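Local coordinates for putative uncharacterized protein (Campylobacter jejuni, PDB 5TPU) that is of unknown function but belongs to the WxcM-like family of the cupin clan and binds thymidine-5'-diphosphate, at residues H55-K58 with N59-Q62. The protein carries 3 engineered substitutions. Sequence-based numbering, arbitrary orientation.
Sequences HAHK and NLEQ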
# COMPACT_ATOMS: atom_id res chain seq x y z
N HIS A 55 9.20 8.73 -17.61
CA HIS A 55 8.27 9.82 -17.84
C HIS A 55 8.36 10.75 -16.67
O HIS A 55 8.99 10.40 -15.66
CB HIS A 55 6.85 9.29 -17.97
CG HIS A 55 6.38 8.55 -16.76
ND1 HIS A 55 6.66 7.22 -16.54
CD2 HIS A 55 5.67 8.97 -15.69
CE1 HIS A 55 6.15 6.85 -15.38
NE2 HIS A 55 5.53 7.89 -14.85
N ALA A 56 7.70 11.91 -16.76
CA ALA A 56 7.57 12.78 -15.62
C ALA A 56 6.13 12.99 -15.35
O ALA A 56 5.28 12.58 -16.15
CB ALA A 56 8.24 14.12 -15.85
N HIS A 57 5.90 13.59 -14.19
CA HIS A 57 4.67 14.24 -13.85
C HIS A 57 4.96 15.68 -13.48
O HIS A 57 6.10 16.01 -13.14
CB HIS A 57 4.06 13.52 -12.65
CG HIS A 57 3.71 12.10 -12.98
ND1 HIS A 57 2.68 11.77 -13.83
CD2 HIS A 57 4.29 10.94 -12.62
CE1 HIS A 57 2.63 10.47 -13.97
NE2 HIS A 57 3.58 9.93 -13.22
N LYS A 58 3.92 16.50 -13.52
CA LYS A 58 3.95 17.85 -12.98
C LYS A 58 3.60 17.91 -11.50
O LYS A 58 4.51 18.02 -10.67
CB LYS A 58 3.06 18.79 -13.81
CG LYS A 58 3.60 20.21 -13.82
CD LYS A 58 2.65 21.21 -14.47
CE LYS A 58 3.42 22.37 -15.07
NZ LYS A 58 2.53 23.43 -15.61
N ASN A 59 2.33 17.81 -11.14
CA ASN A 59 1.92 18.04 -9.75
C ASN A 59 1.82 16.82 -8.85
O ASN A 59 1.72 16.93 -7.62
CB ASN A 59 0.59 18.78 -9.70
CG ASN A 59 0.80 20.28 -9.57
OD1 ASN A 59 0.46 20.89 -8.55
ND2 ASN A 59 1.47 20.85 -10.56
N LEU A 60 1.88 15.66 -9.47
CA LEU A 60 1.70 14.41 -8.74
C LEU A 60 2.91 14.15 -7.84
O LEU A 60 4.09 14.15 -8.28
CB LEU A 60 1.49 13.26 -9.73
CG LEU A 60 1.36 11.85 -9.12
CD1 LEU A 60 0.10 11.76 -8.30
CD2 LEU A 60 1.43 10.80 -10.23
N GLU A 61 2.58 13.90 -6.59
CA GLU A 61 3.54 13.38 -5.62
C GLU A 61 3.25 11.94 -5.28
O GLU A 61 2.07 11.53 -5.25
CB GLU A 61 3.44 14.18 -4.35
CG GLU A 61 3.78 15.66 -4.57
CD GLU A 61 3.55 16.44 -3.31
OE1 GLU A 61 4.40 16.44 -2.38
OE2 GLU A 61 2.46 17.01 -3.24
N GLN A 62 4.32 11.20 -4.99
CA GLN A 62 4.24 9.79 -4.61
C GLN A 62 5.19 9.39 -3.49
O GLN A 62 6.26 9.97 -3.31
CB GLN A 62 4.54 8.90 -5.82
CG GLN A 62 3.57 9.01 -7.00
CD GLN A 62 4.26 8.61 -8.29
OE1 GLN A 62 5.26 9.22 -8.69
NE2 GLN A 62 3.78 7.57 -8.92
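L60 lays its methyl CD2 over the imidazole of H57, 3.7 Å from the ring centroid and 6° off the ring normal, which qualifies as a CH-pi contact. CD2 of L60 is 3.7 to 3.9 Å from every ring atom of H57, so no one edge is favoured. Both side chains point the same way, CB of H57 and CB of L60 3.9 Å apart. In L60, CG is anti to the backbone N (chi1 177°); chi2 of 66° turns CD1 aside and leaves CD2, extended from CA, over the ring. Rotation of the imidazole is fixed by a hydrogen bond from ND1 to the carbonyl O of A124, and Y125 meets the ring edge-to-face. Q62 approaches H57 obliquely, OE1 standing 4.4 Å from CD2 of H57; its polar partner is R101, hydrogen-bonded through NH1. At the exposed bend, K58 and N59 lie side by side, ND2 of N59 3.9 Å from CG of K58. The contact spans the turn linking strand 55-57, an edge strand of the four-stranded cupin sheet within this chain, to strand 62-68 of the five-stranded sheet, with L60 also packing on A116 of strand 111-116 and K58 on N135 of helix 129-135.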